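Local coordinates for melanin biosynthesis protein TyrA, putative (Shewanella oneidensis, PDB 2IIZ) that binds heme b and probably works as a peroxidase of the dye-decolorizing (DyP) type, at residues G13-Y24 with E240-Y248. Residues are numbered along the deposited sequence; the frame is centred on the assembly and turned at random.
Sequences GVCAEGNLHSVY and EILRQSMPY. With HEM (protoporphyrin IX containing Fe), chain C.
Leu242 starts the contact with its CD2 methyl, 3.7 Å from Cys15 CA in the loop that leads into strand 21-29. Arg243 turns the other way, toward the heme. Its guanidinium lies over C3D of the porphyrin and sends both NH1 and NH2 to propionate oxygen O1A; Arg243 NH1 lies 2.9 Å from heme O1A. Asp152 forms a salt bridge with the same NH1, and His225 supplies the axial ligand to the iron. Gln244 faces the loop again and carries the polar part. Its chain folds back at chi2 (-74°), which brings NE2 between two backbone carbonyls. The bond from Gln244 NE2 to Ala16 O, 3.1 Å, runs in the amide plane and onto a carbonyl lone pair. Gln244 NE2 meets Val14 O at 2.7 Å from above the carbonyl plane, with a more bent N-H angle of 141°. Arg108 takes OE1. With an alanine here, the Val14 and Ala16 carbonyls would probably lose the donor they share, and Arg108 one of its acceptors. Met246, a selenomethionine, packs with its tail along the first segment: Met246 SE sits 3.7 Å from Ser22 OG, CE reaches Asn19 O, and the side chain of Tyr24 crosses at about a right angle, its OH 3.3 Å from Met246 CB. Ser22 OG donates to that hydroxyl, steadying it. Apolar Leu242 and Met246 thus flank one buried amide that serves two carbonyls; with Arg108 on its oxygen, its rotation is fixed, and it ties the N-terminal loop to the strand carrying the heme-binding arginine.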
ATOM      1  N   GLY A  13      13.104  -6.120  15.834  1.00 38.91           N
ATOM      2  CA  GLY A  13      12.923  -5.914  14.388  1.00 37.15           C
ATOM      3  C   GLY A  13      14.218  -5.599  13.661  1.00 34.84           C
ATOM      4  O   GLY A  13      14.241  -5.534  12.450  1.00 30.89           O
ATOM      5  N   VAL A  14      15.306  -5.402  14.401  1.00 34.70           N
ATOM      6  CA  VAL A  14      16.558  -4.963  13.788  1.00 33.29           C
ATOM      7  C   VAL A  14      17.169  -6.075  12.986  1.00 32.22           C
ATOM      8  O   VAL A  14      17.609  -5.854  11.847  1.00 34.48           O
ATOM      9  CB  VAL A  14      17.601  -4.527  14.819  1.00 33.99           C
ATOM     10  CG1 VAL A  14      18.897  -4.128  14.108  1.00 35.24           C
ATOM     11  CG2 VAL A  14      17.083  -3.338  15.640  1.00 37.29           C
ATOM     12  N   CYS A  15      17.204  -7.262  13.596  1.00 31.60           N
ATOM     13  CA  CYS A  15      17.779  -8.459  12.990  1.00 30.78           C
ATOM     14  C   CYS A  15      16.722  -9.441  12.463  1.00 30.83           C
ATOM     15  O   CYS A  15      17.061 -10.548  12.049  1.00 29.92           O
ATOM     16  CB  CYS A  15      18.648  -9.187  13.997  1.00 29.68           C
ATOM     17  SG  CYS A  15      20.088  -8.290  14.565  1.00 33.80           S
ATOM     18  N   ALA A  16      15.456  -9.053  12.468  1.00 30.03           N
ATOM     19  CA  ALA A  16      14.401 -10.004  12.126  1.00 31.47           C
ATOM     20  C   ALA A  16      14.623 -10.592  10.749  1.00 29.77           C
ATOM     21  O   ALA A  16      15.145  -9.921   9.854  1.00 32.20           O
ATOM     22  CB  ALA A  16      13.032  -9.337  12.192  1.00 33.80           C
ATOM     23  N   GLU A  17      14.224 -11.847  10.586  1.00 29.29           N
ATOM     24  CA  GLU A  17      14.140 -12.457   9.261  1.00 31.14           C
ATOM     25  C   GLU A  17      13.089 -11.714   8.428  1.00 30.61           C
ATOM     26  O   GLU A  17      12.269 -10.946   8.958  1.00 27.95           O
ATOM     27  CB  GLU A  17      13.776 -13.944   9.359  1.00 32.46           C
ATOM     28  CG  GLU A  17      14.832 -14.831  10.017  1.00 32.50           C
ATOM     29  CD  GLU A  17      16.152 -14.859   9.252  1.00 43.28           C
ATOM     30  OE1 GLU A  17      16.122 -14.629   8.017  1.00 45.56           O
ATOM     31  OE2 GLU A  17      17.219 -15.110   9.885  1.00 42.86           O
ATOM     32  N   GLY A  18      13.122 -11.936   7.121  1.00 33.14           N
ATOM     33  CA  GLY A  18      12.240 -11.205   6.171  1.00 32.51           C
ATOM     34  C   GLY A  18      10.758 -11.398   6.414  1.00 33.81           C
ATOM     35  O   GLY A  18      10.378 -12.366   7.079  1.00 31.85           O
ATOM     36  N   ASN A  19       9.939 -10.481   5.868  1.00 34.23           N
ATOM     37  CA  ASN A  19       8.464 -10.507   5.982  1.00 32.32           C
ATOM     38  C   ASN A  19       7.789 -10.096   4.704  1.00 31.89           C
ATOM     39  O   ASN A  19       8.388  -9.422   3.868  1.00 30.72           O
ATOM     40  CB  ASN A  19       7.952  -9.533   7.058  1.00 34.79           C
ATOM     41  CG  ASN A  19       8.365  -9.937   8.466  1.00 35.22           C
ATOM     42  OD1 ASN A  19       9.498  -9.715   8.873  1.00 39.13           O
ATOM     43  ND2 ASN A  19       7.456 -10.528   9.199  1.00 31.17           N
ATOM     44  N   LEU A  20       6.527 -10.487   4.555  1.00 29.12           N
ATOM     45  CA  LEU A  20       5.777 -10.118   3.361  1.00 32.94           C
ATOM     46  C   LEU A  20       5.452  -8.619   3.246  1.00 35.33           C
ATOM     47  O   LEU A  20       5.237  -8.127   2.139  1.00 37.70           O
ATOM     48  CB  LEU A  20       4.472 -10.911   3.274  1.00 30.77           C
ATOM     49  CG  LEU A  20       4.626 -12.436   3.217  1.00 35.14           C
ATOM     50  CD1 LEU A  20       3.260 -13.172   3.237  1.00 36.65           C
ATOM     51  CD2 LEU A  20       5.410 -12.841   2.000  1.00 33.61           C
ATOM     52  N   HIS A  21       5.408  -7.894   4.368  1.00 34.75           N
ATOM     53  CA  HIS A  21       4.978  -6.488   4.350  1.00 33.50           C
ATOM     54  C   HIS A  21       5.673  -5.663   5.427  1.00 34.59           C
ATOM     55  O   HIS A  21       6.201  -6.192   6.391  1.00 32.44           O
ATOM     56  CB  HIS A  21       3.491  -6.359   4.605  1.00 32.81           C
ATOM     57  CG  HIS A  21       2.597  -7.078   3.633  1.00 33.44           C
ATOM     58  ND1 HIS A  21       2.425  -6.667   2.330  1.00 37.64           N
ATOM     59  CD2 HIS A  21       1.794  -8.160   3.792  1.00 41.06           C
ATOM     60  CE1 HIS A  21       1.565  -7.472   1.723  1.00 43.90           C
ATOM     61  NE2 HIS A  21       1.166  -8.389   2.587  1.00 35.02           N
ATOM     62  N   SER A  22       5.652  -4.348   5.240  1.00 36.19           N
ATOM     63  CA  SER A  22       6.286  -3.423   6.166  1.00 35.12           C
ATOM     64  C   SER A  22       5.730  -2.007   6.023  1.00 32.94           C
ATOM     65  O   SER A  22       5.188  -1.638   4.974  1.00 27.91           O
ATOM     66  CB  SER A  22       7.782  -3.359   5.860  1.00 36.44           C
ATOM     67  OG  SER A  22       7.955  -2.793   4.582  1.00 37.01           O
ATOM     68  N   VAL A  23       5.893  -1.220   7.091  1.00 33.68           N
ATOM     69  CA  VAL A  23       5.534   0.210   7.101  1.00 31.78           C
ATOM     70  C   VAL A  23       6.716   1.023   7.642  1.00 32.27           C
ATOM     71  O   VAL A  23       7.399   0.622   8.612  1.00 28.92           O
ATOM     72  CB  VAL A  23       4.322   0.464   7.959  1.00 31.14           C
ATOM     73  CG1 VAL A  23       3.908   1.931   7.931  1.00 31.06           C
ATOM     74  CG2 VAL A  23       3.158  -0.412   7.478  1.00 40.19           C
ATOM     75  N   TYR A  24       6.941   2.158   6.997  1.00 32.69           N
ATOM     76  CA  TYR A  24       8.066   3.020   7.304  1.00 35.82           C
ATOM     77  C   TYR A  24       7.538   4.440   7.585  1.00 35.71           C
ATOM     78  O   TYR A  24       6.939   5.100   6.715  1.00 36.45           O
ATOM     79  CB  TYR A  24       9.062   3.033   6.140  1.00 38.71           C
ATOM     80  CG  TYR A  24       9.483   1.671   5.612  1.00 36.69           C
ATOM     81  CD1 TYR A  24      10.262   0.807   6.377  1.00 42.47           C
ATOM     82  CD2 TYR A  24       9.107   1.253   4.344  1.00 40.16           C
ATOM     83  CE1 TYR A  24      10.648  -0.451   5.878  1.00 35.43           C
ATOM     84  CE2 TYR A  24       9.488   0.007   3.844  1.00 30.79           C
ATOM     85  CZ  TYR A  24      10.251  -0.829   4.608  1.00 37.07           C
ATOM     86  OH  TYR A  24      10.607  -2.047   4.093  1.00 32.03           O
ATOM     87  N   GLU A 240      30.971  -6.065   6.694  1.00 36.85           N
ATOM     88  CA  GLU A 240      29.583  -6.500   6.458  1.00 35.91           C
ATOM     89  C   GLU A 240      28.545  -5.525   6.975  1.00 34.30           C
ATOM     90  O   GLU A 240      28.833  -4.710   7.837  1.00 32.35           O
ATOM     91  CB  GLU A 240      29.340  -7.866   7.123  1.00 37.08           C
ATOM     92  CG  GLU A 240      29.742  -9.086   6.284  1.00 36.89           C
ATOM     93  CD  GLU A 240      29.655 -10.381   7.080  1.00 37.61           C
ATOM     94  OE1 GLU A 240      30.564 -10.631   7.900  1.00 29.63           O
ATOM     95  OE2 GLU A 240      28.676 -11.148   6.890  1.00 37.75           O
ATOM     96  N   ILE A 241      27.333  -5.624   6.432  1.00 34.24           N
ATOM     97  CA  ILE A 241      26.163  -5.002   7.024  1.00 35.97           C
ATOM     98  C   ILE A 241      24.993  -5.984   6.962  1.00 37.97           C
ATOM     99  O   ILE A 241      25.024  -6.968   6.196  1.00 40.90           O
ATOM    100  CB  ILE A 241      25.749  -3.698   6.312  1.00 36.66           C
ATOM    101  CG1 ILE A 241      25.565  -3.923   4.813  1.00 37.19           C
ATOM    102  CG2 ILE A 241      26.773  -2.599   6.549  1.00 42.16           C
ATOM    103  CD1 ILE A 241      24.518  -3.015   4.211  1.00 35.18           C
ATOM    104  N   LEU A 242      23.965  -5.727   7.762  1.00 36.44           N
ATOM    105  CA  LEU A 242      22.751  -6.513   7.675  1.00 38.16           C
ATOM    106  C   LEU A 242      21.673  -5.644   7.076  1.00 36.23           C
ATOM    107  O   LEU A 242      21.169  -4.727   7.700  1.00 37.51           O
ATOM    108  CB  LEU A 242      22.320  -7.062   9.040  1.00 38.81           C
ATOM    109  CG  LEU A 242      20.979  -7.808   9.009  1.00 41.85           C
ATOM    110  CD1 LEU A 242      21.129  -9.215   8.431  1.00 43.99           C
ATOM    111  CD2 LEU A 242      20.358  -7.839  10.376  1.00 43.03           C
ATOM    112  N   ARG A 243      21.315  -5.942   5.847  1.00 37.01           N
ATOM    113  CA  ARG A 243      20.299  -5.161   5.168  1.00 36.41           C
ATOM    114  C   ARG A 243      18.935  -5.694   5.480  1.00 37.29           C
ATOM    115  O   ARG A 243      18.755  -6.900   5.647  1.00 37.93           O
ATOM    116  CB  ARG A 243      20.487  -5.239   3.672  1.00 37.48           C
ATOM    117  CG  ARG A 243      21.692  -4.524   3.162  1.00 35.21           C
ATOM    118  CD  ARG A 243      21.994  -5.032   1.770  1.00 41.39           C
ATOM    119  NE  ARG A 243      22.580  -6.376   1.825  1.00 36.94           N
ATOM    120  CZ  ARG A 243      22.443  -7.319   0.899  1.00 30.76           C
ATOM    121  NH1 ARG A 243      21.716  -7.107  -0.200  1.00 39.73           N
ATOM    122  NH2 ARG A 243      23.038  -8.485   1.084  1.00 36.19           N
ATOM    123  N   GLN A 244      17.975  -4.781   5.542  1.00 37.30           N
ATOM    124  CA  GLN A 244      16.601  -5.115   5.817  1.00 37.36           C
ATOM    125  C   GLN A 244      15.696  -4.488   4.773  1.00 37.58           C
ATOM    126  O   GLN A 244      14.556  -4.188   5.087  1.00 38.05           O
ATOM    127  CB  GLN A 244      16.221  -4.571   7.196  1.00 38.07           C
ATOM    128  CG  GLN A 244      16.860  -5.300   8.384  1.00 36.03           C
ATOM    129  CD  GLN A 244      16.261  -6.667   8.669  1.00 33.90           C
ATOM    130  OE1 GLN A 244      15.404  -7.153   7.934  1.00 27.04           O
ATOM    131  NE2 GLN A 244      16.721  -7.302   9.751  1.00 33.54           N
ATOM    132  N   SER A 245      16.204  -4.293   3.549  1.00 36.60           N
ATOM    133  CA  SER A 245      15.487  -3.520   2.524  1.00 36.74           C
ATOM    134  C   SER A 245      14.321  -4.279   1.948  1.00 35.25           C
ATOM    135  O   SER A 245      14.298  -5.507   1.999  1.00 37.80           O
ATOM    136  CB  SER A 245      16.395  -3.192   1.355  1.00 34.86           C
ATOM    137  OG  SER A 245      17.680  -2.880   1.790  1.00 40.98           O
HETATM  138  N   MSE A 246      13.363  -3.548   1.388  1.00 34.77           N
HETATM  139  CA  MSE A 246      12.216  -4.146   0.705  1.00 32.36           C
HETATM  140  C   MSE A 246      11.775  -3.289  -0.473  1.00 33.22           C
HETATM  141  O   MSE A 246      12.000  -2.090  -0.455  1.00 35.00           O
HETATM  142  CB  MSE A 246      11.073  -4.276   1.677  1.00 30.91           C
HETATM  143  CG  MSE A 246      11.445  -5.157   2.848  1.00 36.42           C
HETATM  144 SE   MSE A 246      10.030  -5.754   3.922  0.70 38.96          SE
HETATM  145  CE  MSE A 246       8.949  -6.655   2.579  1.00 42.46           C
ATOM    146  N   PRO A 247      11.150  -3.898  -1.514  1.00 33.30           N
ATOM    147  CA  PRO A 247      10.520  -3.084  -2.551  1.00 35.95           C
ATOM    148  C   PRO A 247       9.470  -2.184  -1.928  1.00 37.18           C
ATOM    149  O   PRO A 247       8.973  -2.515  -0.857  1.00 36.16           O
ATOM    150  CB  PRO A 247       9.827  -4.130  -3.455  1.00 36.06           C
ATOM    151  CG  PRO A 247      10.632  -5.359  -3.252  1.00 34.93           C
ATOM    152  CD  PRO A 247      11.008  -5.332  -1.801  1.00 31.79           C
ATOM    153  N   TYR A 248       9.138  -1.074  -2.591  1.00 37.73           N
ATOM    154  CA  TYR A 248       8.114  -0.152  -2.103  1.00 39.14           C
ATOM    155  C   TYR A 248       7.485   0.620  -3.239  1.00 41.49           C
ATOM    156  O   TYR A 248       8.018   0.672  -4.358  1.00 42.27           O
ATOM    157  CB  TYR A 248       8.719   0.877  -1.145  1.00 39.75           C
ATOM    158  CG  TYR A 248       9.217   2.099  -1.868  1.00 37.20           C
ATOM    159  CD1 TYR A 248      10.500   2.132  -2.434  1.00 44.67           C
ATOM    160  CD2 TYR A 248       8.415   3.219  -2.003  1.00 44.05           C
ATOM    161  CE1 TYR A 248      10.956   3.256  -3.104  1.00 36.65           C
ATOM    162  CE2 TYR A 248       8.866   4.338  -2.670  1.00 43.52           C
ATOM    163  CZ  TYR A 248      10.136   4.350  -3.218  1.00 37.58           C
ATOM    164  OH  TYR A 248      10.561   5.476  -3.879  1.00 40.88           O
TER
HETATM  165  CHA HEM C 400      24.048  -7.277  -2.783  1.00 32.19           C
HETATM  166  CHB HEM C 400      20.409  -4.992  -4.961  1.00 28.51           C
HETATM  167  CHC HEM C 400      21.651  -0.874  -2.869  1.00 30.85           C
HETATM  168  CHD HEM C 400      24.924  -3.221  -0.266  1.00 30.50           C
HETATM  169  C1A HEM C 400      22.970  -7.008  -3.585  1.00 37.29           C
HETATM  170  C2A HEM C 400      22.334  -7.955  -4.476  1.00 29.86           C
HETATM  171  C3A HEM C 400      21.322  -7.300  -5.074  1.00 30.40           C
HETATM  172  C4A HEM C 400      21.299  -5.951  -4.575  1.00 28.44           C
HETATM  173  CMA HEM C 400      20.333  -7.848  -6.116  1.00 30.12           C
HETATM  174  CAA HEM C 400      22.764  -9.429  -4.675  1.00 33.95           C
HETATM  175  CBA HEM C 400      22.027 -10.379  -3.709  1.00 34.73           C
HETATM  176  CGA HEM C 400      22.620 -10.314  -2.319  1.00 34.44           C
HETATM  177  O1A HEM C 400      21.978  -9.730  -1.395  1.00 25.83           O
HETATM  178  O2A HEM C 400      23.743 -10.849  -2.112  1.00 35.77           O
HETATM  179  C1B HEM C 400      20.448  -3.684  -4.593  1.00 21.14           C
HETATM  180  C2B HEM C 400      19.547  -2.663  -5.083  1.00 25.79           C
HETATM  181  C3B HEM C 400      19.896  -1.512  -4.496  1.00 28.26           C
HETATM  182  C4B HEM C 400      21.016  -1.791  -3.630  1.00 27.03           C
HETATM  183  CMB HEM C 400      18.415  -2.944  -6.098  1.00 34.93           C
HETATM  184  CAB HEM C 400      19.288  -0.108  -4.641  1.00 30.78           C
HETATM  185  CBB HEM C 400      18.795   0.305  -5.800  1.00 39.88           C
HETATM  186  C1C HEM C 400      22.660  -1.161  -2.005  1.00 28.02           C
HETATM  187  C2C HEM C 400      23.347  -0.177  -1.211  1.00 30.05           C
HETATM  188  C3C HEM C 400      24.263  -0.821  -0.482  1.00 30.86           C
HETATM  189  C4C HEM C 400      24.159  -2.231  -0.805  1.00 24.42           C
HETATM  190  CMC HEM C 400      23.017   1.323  -1.268  1.00 32.43           C
HETATM  191  CAC HEM C 400      25.269  -0.244   0.532  1.00 35.17           C
HETATM  192  CBC HEM C 400      25.393   1.058   0.823  1.00 37.61           C
HETATM  193  C1D HEM C 400      24.978  -4.525  -0.676  1.00 31.64           C
HETATM  194  C2D HEM C 400      25.805  -5.533  -0.067  1.00 32.26           C
HETATM  195  C3D HEM C 400      25.533  -6.801  -0.854  1.00 36.95           C
HETATM  196  C4D HEM C 400      24.570  -6.423  -1.855  1.00 36.39           C
HETATM  197  CMD HEM C 400      26.767  -5.347   1.125  1.00 36.77           C
HETATM  198  CAD HEM C 400      26.144  -8.198  -0.654  1.00 36.72           C
HETATM  199  CBD HEM C 400      27.308  -8.336  -1.622  1.00 36.79           C
HETATM  200  CGD HEM C 400      28.170  -9.539  -1.317  1.00 39.04           C
HETATM  201  O1D HEM C 400      28.083 -10.544  -2.088  1.00 41.41           O
HETATM  202  O2D HEM C 400      28.931  -9.481  -0.316  1.00 26.96           O
HETATM  203  NA  HEM C 400      22.319  -5.790  -3.664  1.00 23.70           N
HETATM  204  NB  HEM C 400      21.337  -3.122  -3.702  1.00 29.20           N
HETATM  205  NC  HEM C 400      23.165  -2.413  -1.742  1.00 24.03           N
HETATM  206  ND  HEM C 400      24.265  -5.080  -1.721  1.00 34.86           N
HETATM  207 FE   HEM C 400      22.882  -4.059  -2.877  1.00 31.37          FE